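F5/8 type C domain protein (Clostridium perfringens, PDB 7JRM) is a multidomain part of the O-glycopeptidase ZmpB that probably binds carbohydrate, consistent with mucin recognition, through its calcium-containing carbohydrate-binding module. Local coordinates at residues 21-29 with 73-81; 249-260 with 282-293. All coordinates share one frame; numbering follows the deposited sequence.

Contact 1: residues 21-29 with 73-81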
loop_
_atom_site.group_PDB
_atom_site.type_symbol
_atom_site.label_atom_id
_atom_site.label_comp_id
_atom_site.label_asym_id
_atom_site.label_seq_id
_atom_site.Cartn_x
_atom_site.Cartn_y
_atom_site.Cartn_z
ATOM N N LYS A 21 -6.334 -11.117 -12.437
ATOM C CA LYS A 21 -7.780 -10.955 -12.343
ATOM C C LYS A 21 -8.463 -12.192 -12.912
ATOM O O LYS A 21 -8.276 -12.527 -14.087
ATOM C CB LYS A 21 -8.226 -9.698 -13.088
ATOM C CG LYS A 21 -9.716 -9.414 -12.994
ATOM C CD LYS A 21 -10.142 -9.159 -11.558
ATOM C CE LYS A 21 -11.468 -8.417 -11.499
ATOM N NZ LYS A 21 -12.014 -8.366 -10.113
ATOM N N VAL A 22 -9.255 -12.867 -12.085
ATOM C CA VAL A 22 -9.890 -14.119 -12.482
ATOM C C VAL A 22 -11.116 -13.808 -13.332
ATOM O O VAL A 22 -12.040 -13.123 -12.883
ATOM C CB VAL A 22 -10.267 -14.962 -11.256
ATOM C CG1 VAL A 22 -11.321 -15.998 -11.623
ATOM C CG2 VAL A 22 -9.032 -15.636 -10.678
ATOM N N ASP A 23 -11.119 -14.307 -14.566
ATOM C CA ASP A 23 -12.274 -14.227 -15.451
ATOM C C ASP A 23 -12.965 -15.585 -15.433
ATOM O O ASP A 23 -12.456 -16.556 -16.002
ATOM C CB ASP A 23 -11.854 -13.835 -16.867
ATOM C CG ASP A 23 -13.033 -13.713 -17.816
ATOM O OD1 ASP A 23 -14.175 -13.556 -17.336
ATOM O OD2 ASP A 23 -12.815 -13.771 -19.045
ATOM N N LEU A 24 -14.123 -15.653 -14.772
ATOM C CA LEU A 24 -14.827 -16.922 -14.619
ATOM C C LEU A 24 -15.352 -17.466 -15.941
ATOM O O LEU A 24 -15.697 -18.651 -16.014
ATOM C CB LEU A 24 -15.984 -16.762 -13.632
ATOM C CG LEU A 24 -15.602 -16.582 -12.163
ATOM C CD1 LEU A 24 -16.849 -16.470 -11.309
ATOM C CD2 LEU A 24 -14.725 -17.729 -11.687
ATOM N N MET A 25 -15.420 -16.637 -16.979
ATOM C CA MET A 25 -15.919 -17.050 -18.283
ATOM C C MET A 25 -14.802 -17.283 -19.291
ATOM O O MET A 25 -15.085 -17.518 -20.470
ATOM C CB MET A 25 -16.902 -16.009 -18.821
ATOM C CG MET A 25 -18.090 -15.755 -17.910
ATOM S SD MET A 25 -19.259 -17.124 -17.924
ATOM C CE MET A 25 -19.449 -17.368 -19.688
ATOM N N LYS A 26 -13.545 -17.226 -18.856
ATOM C CA LYS A 26 -12.418 -17.421 -19.762
ATOM C C LYS A 26 -12.388 -18.862 -20.256
ATOM O O LYS A 26 -12.335 -19.801 -19.455
ATOM C CB LYS A 26 -11.112 -17.065 -19.056
ATOM C CG LYS A 26 -9.858 -17.432 -19.836
ATOM C CD LYS A 26 -9.830 -16.755 -21.196
ATOM C CE LYS A 26 -8.403 -16.497 -21.650
ATOM N NZ LYS A 26 -8.352 -15.583 -22.824
ATOM N N GLY A 27 -12.427 -19.037 -21.575
ATOM C CA GLY A 27 -12.369 -20.354 -22.171
ATOM C C GLY A 27 -13.689 -21.081 -22.272
ATOM O O GLY A 27 -13.702 -22.252 -22.673
ATOM N N ILE A 28 -14.798 -20.435 -21.929
ATOM C CA ILE A 28 -16.115 -21.058 -21.994
ATOM C C ILE A 28 -16.745 -20.745 -23.343
ATOM O O ILE A 28 -16.854 -19.576 -23.733
ATOM C CB ILE A 28 -17.011 -20.574 -20.841
ATOM C CG1 ILE A 28 -16.386 -20.936 -19.493
ATOM C CG2 ILE A 28 -18.407 -21.168 -20.964
ATOM C CD1 ILE A 28 -16.248 -22.425 -19.264
ATOM N N THR A 29 -17.155 -21.789 -24.060
ATOM C CA THR A 29 -17.798 -21.648 -25.358
ATOM C C THR A 29 -19.065 -22.491 -25.395
ATOM O O THR A 29 -19.172 -23.510 -24.709
ATOM C CB THR A 29 -16.865 -22.067 -26.506
ATOM O OG1 THR A 29 -16.378 -23.393 -26.271
ATOM C CG2 THR A 29 -15.687 -21.108 -26.617
ATOM N N CYS A 73 -21.776 -28.064 -18.304
ATOM C CA CYS A 73 -20.383 -28.481 -18.259
ATOM C C CYS A 73 -19.756 -27.917 -16.992
ATOM O O CYS A 73 -20.257 -26.955 -16.404
ATOM C CB CYS A 73 -19.610 -28.021 -19.501
ATOM S SG CYS A 73 -18.959 -26.338 -19.401
ATOM N N SER A 74 -18.651 -28.530 -16.573
ATOM C CA SER A 74 -17.986 -28.147 -15.338
ATOM C C SER A 74 -16.482 -28.085 -15.556
ATOM O O SER A 74 -15.919 -28.856 -16.338
ATOM C CB SER A 74 -18.310 -29.123 -14.198
ATOM O OG SER A 74 -17.416 -28.958 -13.112
ATOM N N ARG A 75 -15.840 -27.155 -14.853
ATOM C CA ARG A 75 -14.392 -27.009 -14.907
ATOM C C ARG A 75 -13.918 -26.373 -13.608
ATOM O O ARG A 75 -14.680 -25.699 -12.909
ATOM C CB ARG A 75 -13.951 -26.173 -16.118
ATOM C CG ARG A 75 -14.538 -24.770 -16.169
ATOM C CD ARG A 75 -13.563 -23.734 -15.624
ATOM N NE ARG A 75 -13.935 -22.372 -15.994
ATOM C CZ ARG A 75 -13.487 -21.741 -17.074
ATOM N NH1 ARG A 75 -12.648 -22.349 -17.900
ATOM N NH2 ARG A 75 -13.881 -20.501 -17.329
ATOM N N THR A 76 -12.648 -26.597 -13.292
ATOM C CA THR A 76 -12.041 -26.070 -12.080
ATOM C C THR A 76 -11.130 -24.892 -12.406
ATOM O O THR A 76 -10.520 -24.831 -13.475
ATOM C CB THR A 76 -11.245 -27.153 -11.348
ATOM O OG1 THR A 76 -10.185 -27.624 -12.192
ATOM C CG2 THR A 76 -12.149 -28.319 -10.972
ATOM N N ILE A 77 -11.047 -23.952 -11.466
ATOM C CA ILE A 77 -10.202 -22.771 -11.596
ATOM C C ILE A 77 -9.334 -22.677 -10.350
ATOM O O ILE A 77 -9.852 -22.499 -9.241
ATOM C CB ILE A 77 -11.023 -21.485 -11.782
ATOM C CG1 ILE A 77 -11.828 -21.548 -13.082
ATOM C CG2 ILE A 77 -10.113 -20.266 -11.772
ATOM C CD1 ILE A 77 -12.566 -20.269 -13.409
ATOM N N ALA A 78 -8.023 -22.792 -10.530
ATOM C CA ALA A 78 -7.075 -22.768 -9.426
ATOM C C ALA A 78 -6.397 -21.408 -9.336
ATOM O O ALA A 78 -6.011 -20.825 -10.353
ATOM C CB ALA A 78 -6.021 -23.866 -9.588
ATOM N N VAL A 79 -6.257 -20.907 -8.112
ATOM C CA VAL A 79 -5.564 -19.653 -7.835
ATOM C C VAL A 79 -4.337 -20.000 -7.004
ATOM O O VAL A 79 -4.457 -20.335 -5.817
ATOM C CB VAL A 79 -6.463 -18.644 -7.108
ATOM C CG1 VAL A 79 -5.692 -17.370 -6.801
ATOM C CG2 VAL A 79 -7.699 -18.339 -7.944
ATOM N N THR A 80 -3.161 -19.922 -7.618
ATOM C CA THR A 80 -1.925 -20.414 -7.028
ATOM C C THR A 80 -0.937 -19.273 -6.818
ATOM O O THR A 80 -1.163 -18.134 -7.236
ATOM C CB THR A 80 -1.296 -21.501 -7.908
ATOM O OG1 THR A 80 -0.919 -20.935 -9.170
ATOM C CG2 THR A 80 -2.288 -22.631 -8.146
ATOM N N ASP A 81 0.177 -19.598 -6.160
ATOM C CA ASP A 81 1.210 -18.613 -5.863
ATOM C C ASP A 81 2.575 -19.072 -6.367
ATOM O O ASP A 81 2.959 -18.764 -7.500
ATOM C CB ASP A 81 1.271 -18.338 -4.359
ATOM C CG ASP A 81 2.206 -17.192 -4.012
ATOM O OD1 ASP A 81 2.471 -16.352 -4.897
ATOM O OD2 ASP A 81 2.675 -17.133 -2.856
#
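The guanidinium of Arg-75 is the flat group on which this contact turns: the CD1 methyl of Ile-28 lies over the centre of one face, 3.5 Å above the plane, while the carbonyl oxygens of Leu-24 and Lys-26 meet its edge. Both oxygens lie close to the guanidinium plane, where the N-H bonds point. NH2 serves the two of them, reaching Leu-24 O at 2.9 Å and Lys-26 O at 2.7 Å. NH1 also bonds to Lys-26 O, at 3.0 Å, so the end of the arginine closes on one oxygen with two nitrogens. Three bonds in one plane hold the group's rotation, and the positive charge suits a loop that presents carbonyls. The NH2 donor stands 60° above the carbonyl plane of Leu-24, well off a lone pair.

These carbonyls are brought together by two overlapping turns, type I over Asp-23 to Lys-26 and type II over Met-25 to Ile-28. Gly-27, with a positive phi of 85°, fits the second, because a CB there would press on the preceding carbonyl oxygen. Arg-75 reaches across with CG between its backbone N and carbonyl carbon (chi1 58°) and a further bend at chi2. Beside it the contact becomes apolar: Leu-24 CD2 meets Ile-77 CD1 at 3.8 Å, and Val-22 CG2 meets Val-79 CG2 at 4.1 Å. Ile-77 and Val-79, both beta-branched, suit the extended strand.

Tyr-61 of strand 55-64 bonds through OH to Leu-24 O and Arg-75 NE, and Glu-12 O accepts from Arg-75 NH1. Strand 70-79 runs between strands 14-16 and 55-64 in the sheet of this Ig-like domain, and the 21-29 loop packs across it, with Val-22 and Ile-77 both touching Tyr-16.

Contact 2: residues 249-260 with 282-293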
loop_
_atom_site.group_PDB
_atom_site.type_symbol
_atom_site.label_atom_id
_atom_site.label_comp_id
_atom_site.label_asym_id
_atom_site.label_seq_id
_atom_site.Cartn_x
_atom_site.Cartn_y
_atom_site.Cartn_z
ATOM N N TYR A 249 -12.068 11.694 15.473
ATOM C CA TYR A 249 -11.228 11.135 16.521
ATOM C C TYR A 249 -10.046 12.059 16.767
ATOM O O TYR A 249 -9.682 12.877 15.918
ATOM C CB TYR A 249 -10.740 9.725 16.157
ATOM C CG TYR A 249 -11.847 8.808 15.688
ATOM C CD1 TYR A 249 -12.592 8.065 16.595
ATOM C CD2 TYR A 249 -12.151 8.689 14.337
ATOM C CE1 TYR A 249 -13.607 7.229 16.171
ATOM C CE2 TYR A 249 -13.164 7.855 13.905
ATOM C CZ TYR A 249 -13.888 7.128 14.825
ATOM O OH TYR A 249 -14.898 6.297 14.398
ATOM N N THR A 250 -9.458 11.929 17.955
ATOM C CA THR A 250 -8.335 12.777 18.331
ATOM C C THR A 250 -7.170 12.582 17.367
ATOM O O THR A 250 -7.010 11.520 16.757
ATOM C CB THR A 250 -7.888 12.471 19.762
ATOM O OG1 THR A 250 -7.076 11.291 19.770
ATOM C CG2 THR A 250 -9.096 12.258 20.664
ATOM N N GLU A 251 -6.356 13.631 17.228
ATOM C CA GLU A 251 -5.224 13.575 16.310
ATOM C C GLU A 251 -4.268 12.448 16.679
ATOM O O GLU A 251 -3.690 11.800 15.799
ATOM C CB GLU A 251 -4.495 14.921 16.297
ATOM C CG GLU A 251 -3.055 14.856 15.811
ATOM C CD GLU A 251 -2.495 16.218 15.454
ATOM O OE1 GLU A 251 -1.398 16.557 15.946
ATOM O OE2 GLU A 251 -3.152 16.949 14.682
ATOM N N GLU A 252 -4.104 12.185 17.977
ATOM C CA GLU A 252 -3.201 11.125 18.412
ATOM C C GLU A 252 -3.728 9.751 18.012
ATOM O O GLU A 252 -2.982 8.921 17.479
ATOM C CB GLU A 252 -2.995 11.204 19.925
ATOM C CG GLU A 252 -1.643 10.695 20.395
ATOM C CD GLU A 252 -1.283 11.194 21.781
ATOM N N SER A 253 -5.014 9.493 18.261
ATOM C CA SER A 253 -5.578 8.182 17.956
ATOM C C SER A 253 -5.803 7.999 16.459
ATOM O O SER A 253 -5.618 6.896 15.933
ATOM C CB SER A 253 -6.887 7.982 18.718
ATOM O OG SER A 253 -8.003 8.330 17.919
ATOM N N SER A 254 -6.206 9.063 15.760
ATOM C CA SER A 254 -6.376 8.966 14.314
ATOM C C SER A 254 -5.043 8.761 13.609
ATOM O O SER A 254 -4.989 8.085 12.575
ATOM C CB SER A 254 -7.076 10.215 13.776
ATOM O OG SER A 254 -6.211 11.336 13.805
ATOM N N GLU A 255 -3.963 9.333 14.147
ATOM C CA GLU A 255 -2.638 9.097 13.584
ATOM C C GLU A 255 -2.246 7.630 13.699
ATOM O O GLU A 255 -1.712 7.044 12.750
ATOM C CB GLU A 255 -1.603 9.976 14.286
ATOM C CG GLU A 255 -0.543 10.554 13.367
ATOM C CD GLU A 255 -1.016 11.799 12.646
ATOM O OE1 GLU A 255 -0.820 12.908 13.186
ATOM O OE2 GLU A 255 -1.582 11.670 11.541
ATOM N N ALA A 256 -2.506 7.020 14.859
ATOM C CA ALA A 256 -2.140 5.623 15.064
ATOM C C ALA A 256 -2.920 4.706 14.131
ATOM O O ALA A 256 -2.350 3.786 13.534
ATOM C CB ALA A 256 -2.370 5.231 16.522
ATOM N N LEU A 257 -4.228 4.939 13.996
ATOM C CA LEU A 257 -5.027 4.146 13.067
ATOM C C LEU A 257 -4.562 4.352 11.632
ATOM O O LEU A 257 -4.468 3.392 10.858
ATOM C CB LEU A 257 -6.507 4.504 13.207
ATOM C CG LEU A 257 -7.440 3.900 12.156
ATOM C CD1 LEU A 257 -7.523 2.390 12.320
ATOM C CD2 LEU A 257 -8.823 4.529 12.230
ATOM N N LYS A 258 -4.262 5.600 11.262
ATOM C CA LYS A 258 -3.759 5.881 9.921
ATOM C C LYS A 258 -2.451 5.148 9.658
ATOM O O LYS A 258 -2.229 4.631 8.556
ATOM C CB LYS A 258 -3.576 7.388 9.739
ATOM C CG LYS A 258 -3.190 7.810 8.333
ATOM C CD LYS A 258 -4.198 7.319 7.309
ATOM C CE LYS A 258 -3.507 6.863 6.037
ATOM N NZ LYS A 258 -2.793 7.984 5.366
ATOM N N ASN A 259 -1.570 5.091 10.660
ATOM C CA ASN A 259 -0.316 4.365 10.500
ATOM C C ASN A 259 -0.558 2.865 10.388
ATOM O O ASN A 259 0.151 2.170 9.652
ATOM C CB ASN A 259 0.622 4.671 11.667
ATOM C CG ASN A 259 1.065 6.121 11.694
ATOM O OD1 ASN A 259 0.896 6.852 10.718
ATOM N ND2 ASN A 259 1.635 6.546 12.816
ATOM N N ALA A 260 -1.559 2.349 11.108
ATOM C CA ALA A 260 -1.863 0.924 11.036
ATOM C C ALA A 260 -2.464 0.555 9.685
ATOM O O ALA A 260 -2.179 -0.522 9.148
ATOM C CB ALA A 260 -2.807 0.529 12.170
ATOM N N GLU A 282 -2.222 -5.499 14.764
ATOM C CA GLU A 282 -1.995 -4.099 15.111
ATOM C C GLU A 282 -3.157 -3.224 14.658
ATOM O O GLU A 282 -3.586 -2.326 15.391
ATOM C CB GLU A 282 -0.681 -3.615 14.499
ATOM C CG GLU A 282 -0.573 -2.103 14.346
ATOM C CD GLU A 282 -0.284 -1.396 15.658
ATOM O OE1 GLU A 282 0.010 -2.086 16.657
ATOM O OE2 GLU A 282 -0.346 -0.149 15.688
ATOM N N LEU A 283 -3.682 -3.474 13.455
ATOM C CA LEU A 283 -4.820 -2.700 12.967
ATOM C C LEU A 283 -6.042 -2.901 13.853
ATOM O O LEU A 283 -6.774 -1.946 14.141
ATOM C CB LEU A 283 -5.133 -3.083 11.520
ATOM C CG LEU A 283 -6.372 -2.448 10.886
ATOM C CD1 LEU A 283 -6.324 -0.931 10.993
ATOM C CD2 LEU A 283 -6.509 -2.880 9.434
ATOM N N ASN A 284 -6.280 -4.138 14.296
ATOM C CA ASN A 284 -7.387 -4.394 15.213
ATOM C C ASN A 284 -7.177 -3.691 16.546
ATOM O O ASN A 284 -8.145 -3.241 17.171
ATOM C CB ASN A 284 -7.557 -5.896 15.430
ATOM C CG ASN A 284 -8.346 -6.560 14.319
ATOM O OD1 ASN A 284 -9.146 -5.918 13.640
ATOM N ND2 ASN A 284 -8.123 -7.855 14.129
ATOM N N LYS A 285 -5.925 -3.583 16.997
ATOM C CA LYS A 285 -5.646 -2.920 18.267
ATOM C C LYS A 285 -5.939 -1.427 18.183
ATOM O O LYS A 285 -6.579 -0.859 19.076
ATOM C CB LYS A 285 -4.193 -3.167 18.676
ATOM C CG LYS A 285 -3.736 -2.353 19.875
ATOM C CD LYS A 285 -2.222 -2.366 20.002
ATOM C CE LYS A 285 -1.752 -1.463 21.132
ATOM N NZ LYS A 285 -2.114 -0.039 20.891
ATOM N N GLU A 286 -5.477 -0.772 17.115
ATOM C CA GLU A 286 -5.760 0.648 16.940
ATOM C C GLU A 286 -7.223 0.903 16.611
ATOM O O GLU A 286 -7.724 2.002 16.874
ATOM C CB GLU A 286 -4.868 1.238 15.845
ATOM C CG GLU A 286 -3.376 1.031 16.065
ATOM C CD GLU A 286 -2.866 1.658 17.352
ATOM O OE1 GLU A 286 -1.806 1.219 17.845
ATOM O OE2 GLU A 286 -3.516 2.591 17.871
ATOM N N MET A 287 -7.917 -0.087 16.043
ATOM C CA MET A 287 -9.344 0.064 15.780
ATOM C C MET A 287 -10.130 0.186 17.079
ATOM O O MET A 287 -11.039 1.017 17.187
ATOM C CB MET A 287 -9.850 -1.118 14.955
ATOM C CG MET A 287 -9.855 -0.888 13.452
ATOM S SD MET A 287 -10.687 0.640 12.990
ATOM C CE MET A 287 -12.060 -0.024 12.055
ATOM N N ASN A 288 -9.790 -0.630 18.077
ATOM C CA ASN A 288 -10.457 -0.581 19.372
ATOM C C ASN A 288 -9.866 0.468 20.304
ATOM O O ASN A 288 -10.419 0.689 21.387
ATOM C CB ASN A 288 -10.401 -1.956 20.042
ATOM C CG ASN A 288 -10.989 -3.051 19.173
ATOM O OD1 ASN A 288 -12.172 -3.023 18.836
ATOM N ND2 ASN A 288 -10.163 -4.023 18.807
ATOM N N SER A 289 -8.766 1.110 19.918
ATOM C CA SER A 289 -8.149 2.159 20.716
ATOM C C SER A 289 -8.558 3.556 20.274
ATOM O O SER A 289 -8.037 4.540 20.810
ATOM C CB SER A 289 -6.621 2.030 20.668
ATOM O OG SER A 289 -6.162 1.081 21.614
ATOM N N LEU A 290 -9.471 3.667 19.313
ATOM C CA LEU A 290 -9.936 4.972 18.866
ATOM C C LEU A 290 -10.728 5.662 19.969
ATOM O O LEU A 290 -11.534 5.037 20.664
ATOM C CB LEU A 290 -10.800 4.829 17.614
ATOM C CG LEU A 290 -10.086 4.657 16.272
ATOM C CD1 LEU A 290 -11.098 4.387 15.174
ATOM C CD2 LEU A 290 -9.246 5.882 15.940
ATOM N N VAL A 291 -10.493 6.962 20.126
ATOM C CA VAL A 291 -11.213 7.786 21.089
ATOM C C VAL A 291 -11.821 8.960 20.335
ATOM O O VAL A 291 -11.111 9.687 19.630
ATOM C CB VAL A 291 -10.294 8.272 22.228
ATOM C CG1 VAL A 291 -8.847 8.349 21.756
ATOM C CG2 VAL A 291 -10.765 9.613 22.780
ATOM N N LYS A 292 -13.133 9.129 20.465
ATOM C CA LYS A 292 -13.840 10.192 19.766
ATOM C C LYS A 292 -13.565 11.542 20.420
ATOM O O LYS A 292 -13.323 11.636 21.627
ATOM C CB LYS A 292 -15.345 9.914 19.751
ATOM C CG LYS A 292 -15.714 8.515 19.277
ATOM C CD LYS A 292 -16.709 8.574 18.135
ATOM C CE LYS A 292 -17.263 7.200 17.813
ATOM N NZ LYS A 292 -18.473 6.893 18.626
ATOM N N VAL A 293 -13.596 12.592 19.601
ATOM C CA VAL A 293 -13.449 13.958 20.091
ATOM C C VAL A 293 -14.744 14.392 20.766
ATOM O O VAL A 293 -15.789 13.752 20.609
ATOM C CB VAL A 293 -13.074 14.936 18.961
ATOM C CG1 VAL A 293 -11.862 14.440 18.196
ATOM C CG2 VAL A 293 -14.247 15.142 18.023
HETATM O O HOH W 1 -5.993 4.344 17.532
HETATM O O HOH W 2 -0.257 2.954 14.377
#
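Helices 251-260 and 282-288 run nearly antiparallel, their axes 159° apart in direction and 8.9 Å apart at closest approach, and beyond them a single backbone bridge pairs Tyr-249 with Lys-292, where Thr-250 N donates to Val-291 O at 3.3 Å. At that end Leu-290 sets its CD1 methyl over one face of the Tyr-249 ring, a CH-pi contact 4.0 Å from the centroid, while Val-291 O approaches the ring edge. The aliphatic chain of Lys-292 runs alongside the tyrosine in the same direction, its CD 3.9 Å from CE1.

Thr-250 suits the start of the helix: OG1 accepts from Ser-253 N at 3.1 Å as an N-cap, whereas its CG2 methyl turns to Val-291 CG2. Between the helices Leu-257, with CG anti to the backbone N (chi1 171°), spreads its two methyls. CD1 meets Leu-283 CD1 and lies 3.7 Å from Met-287 SD; CD2 packs against Leu-290 CD1. Small Ala-260 lets the backbones come close, its CB 3.9 Å from Leu-283 CA. Glu-286, bent at chi2, lays its CB and CG methylenes against Leu-257 and Ala-260, and its OE1 forms a salt bridge with Lys-285 NZ, though the hydrogen bond in it is weak. Water 1 lies within hydrogen-bonding distance of Ser-253 O and Glu-286 O, with more acceptors near it than protons.

Together the segments form the open end of a helical hairpin made by helices 251-270 and 273-288. Helix 232-242 lies against it, with Ala-241 touching both Leu-283 and Met-287, and Leu-244 in the following loop reaching Tyr-249 and Leu-290, so the three helices pack as a small bundle.

From the N terminus the chain first enters the Ig-like domain, where contact 1 closes a loop of 43 intervening residues, rich in strand and free of helix, by bringing strand 70-79 back to the turns that follow strand 14-16. It then builds the antiparallel sheets of the calcium-containing NPCBM-type module before reaching the helices. There contact 2 closes a shorter loop of 21 residues, almost wholly helical, between the two arms of a hairpin. The loops neither nest nor cross but follow in series. The centres of contact 1 and contact 2 lie about 40 Å apart, and the nearest atoms of contact 1 and contact 2 about 21 Å apart. Each tie is therefore internal to its own part of an elongated chain.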